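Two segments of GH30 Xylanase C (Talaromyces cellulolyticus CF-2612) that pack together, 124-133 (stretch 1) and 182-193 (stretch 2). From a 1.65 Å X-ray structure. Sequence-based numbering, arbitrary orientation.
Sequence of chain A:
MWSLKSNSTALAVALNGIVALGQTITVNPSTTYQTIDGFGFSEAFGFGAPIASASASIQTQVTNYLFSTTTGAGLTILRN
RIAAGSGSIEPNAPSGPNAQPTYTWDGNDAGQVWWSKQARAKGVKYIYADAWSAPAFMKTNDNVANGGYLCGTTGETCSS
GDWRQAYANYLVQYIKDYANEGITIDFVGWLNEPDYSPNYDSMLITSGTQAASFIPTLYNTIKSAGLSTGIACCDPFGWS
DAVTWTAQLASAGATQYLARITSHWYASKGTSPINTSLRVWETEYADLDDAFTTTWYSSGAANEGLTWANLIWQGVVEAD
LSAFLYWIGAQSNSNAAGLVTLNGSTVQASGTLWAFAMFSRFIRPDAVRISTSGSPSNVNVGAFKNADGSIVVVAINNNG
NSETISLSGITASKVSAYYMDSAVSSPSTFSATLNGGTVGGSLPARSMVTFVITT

Stretch 1, residues 124-133: VKYIYADAWS
Stretch 2 182-193: GITIDFVGWLNE

How do the two stretches run, and what fixes their register? The strand that begins at Tyr126 and the strand Phe187–Gly189 lie side by side and parallel, their axes 14° apart and 4.6 Å at closest approach. Tyr128 sits beside Phe187, Ala129 beside Val188 and Asp130 beside Gly189, with CA–CA distances of 4.6, 5.0 and 4.3 Å. Extended backbones (phi -105 to -137°, psi 121 to 147° in these strand residues) let Ala129 bond to the two residues that flank its partner Val188: its N donates to Phe187 O at 2.9 Å, and its O accepts from Gly189 N at 2.9 Å. Ala131 N continues the ladder to Gly189 O at 3.0 Å.

How does the ladder begin? Asp186 has phi/psi -81/-41, a kink just before the strand, and its CA-to-CB bond points toward stretch 1. With chi1 m (-61°) and chi2 -61°, the carboxylate meets the backbone: Ile127 N donates to Asp186 OD2 at 2.9 Å. Ile127 O in turn accepts from Asp186 N at 2.9 Å and from Phe187 N at 3.3 Å, so Asp186 bonds to Ile127 through both side chain and backbone.

What do the side chains do on the two faces? On the face of Tyr128 and Phe187, Phe187 (chi1 -53°, m; chi2 -70°) brings CE2 to 3.5 Å from CD1 of Tyr126 (chi1 -60°, m; chi2 -72°); the ring centroids are 5.5 Å apart and the planes meet at 43°. Tyr128 takes chi1 t (166°), chi2 43°, and lays its ring edge along the neighbouring strand, with CE1 3.4 Å from Gly189 N. Glycine makes this possible: an ideal CB on Gly189 would lie 2.3 Å from Tyr128 OH and 2.8 Å from Asp130 OD1. On the face of Ala129 and Val188, Ala129 CB packs 4.0 Å from Ile185 CD1 (chi1 m, chi2 t). Ile127, also m and t, extends CD1 to 3.7 Å from Ile183 CG2; Ile183 shares those rotamers.

How does the contact continue beyond Gly189? Asp130, chi1 t (-178°) and chi2 20°, reaches along the partner chain until OD1 is 2.6 Å from Leu191 O. Trp190 (chi1 57°, p) and Leu191 (m, t) point their CA-to-CB bonds away, whereas that of Asn192 points toward stretch 1. The backbone sets Asn192 CB over the Trp132 five-membered ring, 3.9 Å from its centroid in a CH-pi contact, and chi1 of 180° (t) with chi2 of 70° carries Asn192 ND2 over the ring face as well; Trp132 has chi1 -92°, between wells, and chi2 -133°. A water accepts from Asn192 N at 2.8 Å and lies 2.8 Å from Trp132 O, joining the two backbones.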

ATOM      1  N   VAL A 124       4.882  -9.303   7.603  1.00 15.14           N
ATOM      2  CA  VAL A 124       3.846  -8.809   6.668  1.00 15.28           C
ATOM      3  C   VAL A 124       2.544  -9.569   6.877  1.00 14.33           C
ATOM      4  O   VAL A 124       2.536 -10.800   6.872  1.00 16.56           O
ATOM      5  CB  VAL A 124       4.373  -8.855   5.231  1.00 15.22           C
ATOM      6  CG1 VAL A 124       3.293  -8.707   4.182  1.00 15.76           C
ATOM      7  CG2 VAL A 124       5.410  -7.758   5.087  1.00 16.21           C
ATOM      8  N   LYS A 125       1.459  -8.823   6.984  1.00 14.05           N
ATOM      9  CA  LYS A 125       0.101  -9.359   7.244  1.00 13.62           C
ATOM     10  C   LYS A 125      -0.586  -9.666   5.906  1.00 12.90           C
ATOM     11  O   LYS A 125      -1.300 -10.665   5.818  1.00 13.10           O
ATOM     12  CB  LYS A 125      -0.673  -8.318   8.051  1.00 15.10           C
ATOM     13  CG  LYS A 125      -2.135  -8.621   8.274  1.00 18.17           C
ATOM     14  CD  LYS A 125      -2.331  -9.587   9.352  1.00 21.45           C
ATOM     15  CE  LYS A 125      -3.785  -9.735   9.720  1.00 23.39           C
ATOM     16  NZ  LYS A 125      -3.908 -10.904  10.624  1.00 25.97           N
ATOM     17  N   TYR A 126      -0.455  -8.803   4.887  1.00 11.99           N
ATOM     18  CA  TYR A 126      -1.220  -8.955   3.618  1.00 11.13           C
ATOM     19  C   TYR A 126      -0.283  -8.885   2.407  1.00 11.27           C
ATOM     20  O   TYR A 126       0.598  -8.059   2.320  1.00 11.31           O
ATOM     21  CB  TYR A 126      -2.301  -7.886   3.453  1.00 10.95           C
ATOM     22  CG  TYR A 126      -3.308  -7.908   4.561  1.00 11.94           C
ATOM     23  CD1 TYR A 126      -4.221  -8.933   4.621  1.00 12.53           C
ATOM     24  CD2 TYR A 126      -3.361  -6.897   5.511  1.00 12.29           C
ATOM     25  CE1 TYR A 126      -5.154  -8.969   5.642  1.00 13.98           C
ATOM     26  CE2 TYR A 126      -4.297  -6.923   6.533  1.00 12.84           C
ATOM     27  CZ  TYR A 126      -5.201  -7.963   6.581  1.00 13.31           C
ATOM     28  OH  TYR A 126      -6.154  -7.985   7.563  1.00 14.93           O
ATOM     29  N   ILE A 127      -0.475  -9.826   1.499  1.00 10.69           N
ATOM     30  CA  ILE A 127       0.103  -9.790   0.148  1.00 10.28           C
ATOM     31  C   ILE A 127      -1.041  -9.514  -0.828  1.00  9.94           C
ATOM     32  O   ILE A 127      -1.995 -10.279  -0.916  1.00  9.96           O
ATOM     33  CB  ILE A 127       0.864 -11.090  -0.170  1.00 11.26           C
ATOM     34  CG1 ILE A 127       2.056 -11.254   0.779  1.00 12.59           C
ATOM     35  CG2 ILE A 127       1.332 -11.063  -1.614  1.00 10.81           C
ATOM     36  CD1 ILE A 127       2.910 -12.528   0.521  1.00 13.69           C
ATOM     37  N   TYR A 128      -0.831  -8.535  -1.696  1.00 11.05           N
ATOM     38  CA  TYR A 128      -1.783  -8.137  -2.733  1.00 10.74           C
ATOM     39  C   TYR A 128      -1.062  -8.344  -4.059  1.00 10.83           C
ATOM     40  O   TYR A 128      -0.012  -7.714  -4.248  1.00 11.38           O
ATOM     41  CB  TYR A 128      -2.188  -6.683  -2.524  1.00 10.51           C
ATOM     42  CG  TYR A 128      -2.888  -6.010  -3.656  1.00 10.85           C
ATOM     43  CD1 TYR A 128      -3.882  -6.656  -4.363  1.00 10.40           C
ATOM     44  CD2 TYR A 128      -2.739  -4.639  -3.853  1.00 11.03           C
ATOM     45  CE1 TYR A 128      -4.567  -6.029  -5.396  1.00 10.75           C
ATOM     46  CE2 TYR A 128      -3.427  -3.993  -4.875  1.00 10.72           C
ATOM     47  CZ  TYR A 128      -4.353  -4.681  -5.632  1.00  9.77           C
ATOM     48  OH  TYR A 128      -5.070  -4.117  -6.643  1.00 12.24           O
ATOM     49  N   ALA A 129      -1.599  -9.173  -4.935  1.00  9.48           N
ATOM     50  CA  ALA A 129      -1.044  -9.351  -6.290  1.00 10.04           C
ATOM     51  C   ALA A 129      -1.947  -8.625  -7.275  1.00 11.50           C
ATOM     52  O   ALA A 129      -3.145  -8.881  -7.292  1.00 10.06           O
ATOM     53  CB  ALA A 129      -0.951 -10.803  -6.692  1.00 10.45           C
ATOM     54  N   ASP A 130      -1.359  -7.816  -8.137  1.00 11.63           N
ATOM     55  CA  ASP A 130      -2.133  -6.873  -8.958  1.00 11.45           C
ATOM     56  C   ASP A 130      -1.582  -6.935 -10.372  1.00 11.35           C
ATOM     57  O   ASP A 130      -0.409  -6.748 -10.557  1.00 10.88           O
ATOM     58  CB  ASP A 130      -2.035  -5.474  -8.353  1.00 11.17           C
ATOM     59  CG  ASP A 130      -2.826  -4.415  -9.076  1.00 11.62           C
ATOM     60  OD1 ASP A 130      -3.755  -4.770  -9.819  1.00 12.92           O
ATOM     61  OD2 ASP A 130      -2.577  -3.201  -8.775  1.00 13.84           O
ATOM     62  N   ALA A 131      -2.447  -7.218 -11.322  1.00 10.63           N
ATOM     63  CA  ALA A 131      -2.090  -7.210 -12.755  1.00 10.02           C
ATOM     64  C   ALA A 131      -2.121  -5.778 -13.292  1.00 11.45           C
ATOM     65  O   ALA A 131      -3.129  -5.056 -13.062  1.00 10.97           O
ATOM     66  CB  ALA A 131      -3.071  -8.078 -13.536  1.00 10.92           C
ATOM     67  N   TRP A 132      -1.097  -5.390 -14.040  1.00 11.29           N
ATOM     68  CA  TRP A 132      -1.127  -4.120 -14.784  1.00 11.83           C
ATOM     69  C   TRP A 132      -1.903  -4.289 -16.088  1.00 11.55           C
ATOM     70  O   TRP A 132      -2.424  -3.276 -16.602  1.00 10.95           O
ATOM     71  CB  TRP A 132       0.285  -3.605 -15.050  1.00 11.45           C
ATOM     72  CG  TRP A 132       0.903  -2.664 -14.057  1.00 11.24           C
ATOM     73  CD1 TRP A 132       1.539  -1.506 -14.385  1.00 11.28           C
ATOM     74  CD2 TRP A 132       1.217  -2.903 -12.668  1.00 11.17           C
ATOM     75  NE1 TRP A 132       2.148  -0.961 -13.284  1.00 11.98           N
ATOM     76  CE2 TRP A 132       1.947  -1.788 -12.211  1.00 11.29           C
ATOM     77  CE3 TRP A 132       0.850  -3.878 -11.734  1.00 11.38           C
ATOM     78  CZ2 TRP A 132       2.358  -1.652 -10.895  1.00 11.50           C
ATOM     79  CZ3 TRP A 132       1.318  -3.760 -10.443  1.00 10.79           C
ATOM     80  CH2 TRP A 132       2.058  -2.671 -10.024  1.00 11.43           C
ATOM     81  N   SER A 133      -1.977  -5.503 -16.639  1.00 10.51           N
ATOM     82  CA  SER A 133      -2.713  -5.760 -17.889  1.00 10.63           C
ATOM     83  C   SER A 133      -3.021  -7.246 -17.925  1.00 11.20           C
ATOM     84  O   SER A 133      -2.251  -7.999 -17.329  1.00 10.66           O
ATOM     85  CB  SER A 133      -1.870  -5.347 -19.054  1.00 10.49           C
ATOM     86  OG  SER A 133      -2.490  -5.671 -20.300  1.00 11.65           O
ATOM     87  N   GLY A 182       3.986 -22.233  -1.243  1.00 17.14           N
ATOM     88  CA  GLY A 182       3.581 -22.032   0.171  1.00 16.25           C
ATOM     89  C   GLY A 182       3.137 -20.603   0.504  1.00 17.19           C
ATOM     90  O   GLY A 182       2.974 -20.278   1.713  1.00 16.83           O
ATOM     91  N   ILE A 183       2.914 -19.759  -0.505  1.00 14.78           N
ATOM     92  CA  ILE A 183       2.564 -18.319  -0.260  1.00 14.35           C
ATOM     93  C   ILE A 183       1.084 -18.157  -0.579  1.00 14.50           C
ATOM     94  O   ILE A 183       0.670 -18.501  -1.705  1.00 13.92           O
ATOM     95  CB  ILE A 183       3.407 -17.372  -1.121  1.00 15.03           C
ATOM     96  CG1 ILE A 183       4.900 -17.523  -0.836  1.00 15.72           C
ATOM     97  CG2 ILE A 183       2.976 -15.923  -0.893  1.00 15.33           C
ATOM     98  CD1 ILE A 183       5.754 -17.088  -1.978  1.00 18.15           C
ATOM     99  N   THR A 184       0.316 -17.666   0.374  1.00 15.08           N
ATOM    100  CA  THR A 184      -1.126 -17.393   0.232  1.00 15.98           C
ATOM    101  C   THR A 184      -1.244 -15.929  -0.165  1.00 16.17           C
ATOM    102  O   THR A 184      -0.797 -15.049   0.620  1.00 19.56           O
ATOM    103  CB  THR A 184      -1.893 -17.666   1.524  1.00 18.50           C
ATOM    104  OG1 THR A 184      -1.775 -19.058   1.800  1.00 18.17           O
ATOM    105  CG2 THR A 184      -3.357 -17.297   1.393  1.00 21.26           C
ATOM    106  N   ILE A 185      -1.766 -15.661  -1.353  1.00 14.44           N
ATOM    107  CA  ILE A 185      -2.091 -14.266  -1.733  1.00 13.14           C
ATOM    108  C   ILE A 185      -3.418 -13.889  -1.072  1.00 13.49           C
ATOM    109  O   ILE A 185      -4.428 -14.644  -1.243  1.00 13.71           O
ATOM    110  CB  ILE A 185      -2.106 -14.147  -3.256  1.00 13.86           C
ATOM    111  CG1 ILE A 185      -0.705 -14.352  -3.828  1.00 15.35           C
ATOM    112  CG2 ILE A 185      -2.686 -12.802  -3.623  1.00 14.08           C
ATOM    113  CD1 ILE A 185      -0.689 -14.555  -5.309  1.00 15.92           C
ATOM    114  N   ASP A 186      -3.453 -12.743  -0.377  1.00 12.01           N
ATOM    115  CA  ASP A 186      -4.677 -12.304   0.359  1.00 12.85           C
ATOM    116  C   ASP A 186      -5.665 -11.638  -0.604  1.00 12.18           C
ATOM    117  O   ASP A 186      -6.899 -11.833  -0.449  1.00 11.88           O
ATOM    118  CB  ASP A 186      -4.324 -11.412   1.544  1.00 13.61           C
ATOM    119  CG  ASP A 186      -3.454 -12.177   2.515  1.00 17.58           C
ATOM    120  OD1 ASP A 186      -3.942 -13.232   3.053  1.00 17.73           O
ATOM    121  OD2 ASP A 186      -2.262 -11.829   2.623  1.00 13.67           O
ATOM    122  N   PHE A 187      -5.147 -10.819  -1.522  1.00 11.01           N
ATOM    123  CA  PHE A 187      -5.996 -10.024  -2.421  1.00 10.22           C
ATOM    124  C   PHE A 187      -5.407 -10.090  -3.835  1.00  9.55           C
ATOM    125  O   PHE A 187      -4.169 -10.117  -3.989  1.00 10.66           O
ATOM    126  CB  PHE A 187      -6.123  -8.554  -1.976  1.00 10.70           C
ATOM    127  CG  PHE A 187      -6.571  -8.428  -0.545  1.00 11.11           C
ATOM    128  CD1 PHE A 187      -7.870  -8.760  -0.187  1.00 12.08           C
ATOM    129  CD2 PHE A 187      -5.690  -8.053   0.449  1.00 11.70           C
ATOM    130  CE1 PHE A 187      -8.258  -8.733   1.144  1.00 12.05           C
ATOM    131  CE2 PHE A 187      -6.096  -8.037   1.779  1.00 12.54           C
ATOM    132  CZ  PHE A 187      -7.378  -8.360   2.112  1.00 11.77           C
ATOM    133  N   VAL A 188      -6.313 -10.060  -4.807  1.00  9.20           N
ATOM    134  CA  VAL A 188      -5.951 -10.028  -6.241  1.00  9.42           C
ATOM    135  C   VAL A 188      -6.650  -8.843  -6.875  1.00 10.19           C
ATOM    136  O   VAL A 188      -7.819  -8.613  -6.649  1.00 10.47           O
ATOM    137  CB  VAL A 188      -6.246 -11.367  -6.952  1.00  9.52           C
ATOM    138  CG1 VAL A 188      -7.714 -11.747  -6.962  1.00  9.56           C
ATOM    139  CG2 VAL A 188      -5.674 -11.379  -8.363  1.00 10.50           C
ATOM    140  N   GLY A 189      -5.901  -8.126  -7.706  1.00 10.61           N
ATOM    141  CA  GLY A 189      -6.424  -7.037  -8.532  1.00 11.08           C
ATOM    142  C   GLY A 189      -6.143  -7.374  -9.987  1.00 10.14           C
ATOM    143  O   GLY A 189      -5.122  -8.051 -10.292  1.00 11.18           O
ATOM    144  N   TRP A 190      -7.063  -7.007 -10.869  1.00 11.50           N
ATOM    145  CA  TRP A 190      -7.022  -7.367 -12.310  1.00 11.50           C
ATOM    146  C   TRP A 190      -6.725  -6.135 -13.177  1.00 11.26           C
ATOM    147  O   TRP A 190      -6.598  -6.294 -14.405  1.00 11.57           O
ATOM    148  CB  TRP A 190      -8.324  -8.036 -12.733  1.00 12.40           C
ATOM    149  CG  TRP A 190      -9.579  -7.255 -12.496  1.00 14.13           C
ATOM    150  CD1 TRP A 190     -10.302  -7.124 -11.343  1.00 14.93           C
ATOM    151  CD2 TRP A 190     -10.345  -6.629 -13.523  1.00 14.87           C
ATOM    152  NE1 TRP A 190     -11.440  -6.395 -11.579  1.00 15.38           N
ATOM    153  CE2 TRP A 190     -11.492  -6.085 -12.907  1.00 14.18           C
ATOM    154  CE3 TRP A 190     -10.136  -6.468 -14.886  1.00 14.11           C
ATOM    155  CZ2 TRP A 190     -12.459  -5.417 -13.652  1.00 16.12           C
ATOM    156  CZ3 TRP A 190     -11.111  -5.823 -15.626  1.00 15.99           C
ATOM    157  CH2 TRP A 190     -12.244  -5.295 -15.003  1.00 15.73           C
ATOM    158  N   LEU A 191      -6.531  -4.993 -12.523  1.00 10.77           N
ATOM    159  CA  LEU A 191      -6.276  -3.693 -13.189  1.00 10.59           C
ATOM    160  C   LEU A 191      -5.221  -2.897 -12.410  1.00 11.15           C
ATOM    161  O   LEU A 191      -5.138  -3.041 -11.172  1.00 10.10           O
ATOM    162  CB  LEU A 191      -7.547  -2.848 -13.218  1.00 11.07           C
ATOM    163  CG  LEU A 191      -8.723  -3.380 -14.018  1.00 11.77           C
ATOM    164  CD1 LEU A 191      -9.949  -2.607 -13.601  1.00 11.81           C
ATOM    165  CD2 LEU A 191      -8.449  -3.262 -15.518  1.00 11.91           C
ATOM    166  N   ASN A 192      -4.537  -2.019 -13.124  1.00  9.95           N
ATOM    167  CA  ASN A 192      -3.675  -0.992 -12.531  1.00 10.88           C
ATOM    168  C   ASN A 192      -3.935   0.301 -13.301  1.00 10.96           C
ATOM    169  O   ASN A 192      -3.806   0.292 -14.527  1.00 12.62           O
ATOM    170  CB  ASN A 192      -2.189  -1.336 -12.583  1.00 10.69           C
ATOM    171  CG  ASN A 192      -1.332  -0.249 -11.969  1.00 11.57           C
ATOM    172  OD1 ASN A 192      -1.366  -0.063 -10.766  1.00 12.69           O
ATOM    173  ND2 ASN A 192      -0.581   0.477 -12.788  1.00 10.77           N
ATOM    174  N   GLU A 193      -4.190   1.379 -12.579  1.00 10.32           N
ATOM    175  CA  GLU A 193      -4.453   2.706 -13.205  1.00 11.13           C
ATOM    176  C   GLU A 193      -5.216   2.608 -14.533  1.00 10.93           C
ATOM    177  O   GLU A 193      -4.783   3.075 -15.583  1.00 10.23           O
ATOM    178  CB  GLU A 193      -3.123   3.445 -13.359  1.00 10.76           C
ATOM    179  CG  GLU A 193      -2.399   3.558 -12.020  1.00 11.15           C
ATOM    180  CD  GLU A 193      -1.111   4.361 -12.019  1.00 12.65           C
ATOM    181  OE1 GLU A 193      -0.538   4.562 -13.123  1.00 13.80           O
ATOM    182  OE2 GLU A 193      -0.698   4.847 -10.928  1.00 14.19           O
TER
HETATM  183  O   HOH W   1      -4.941  -2.362 -15.865  1.00  9.02           O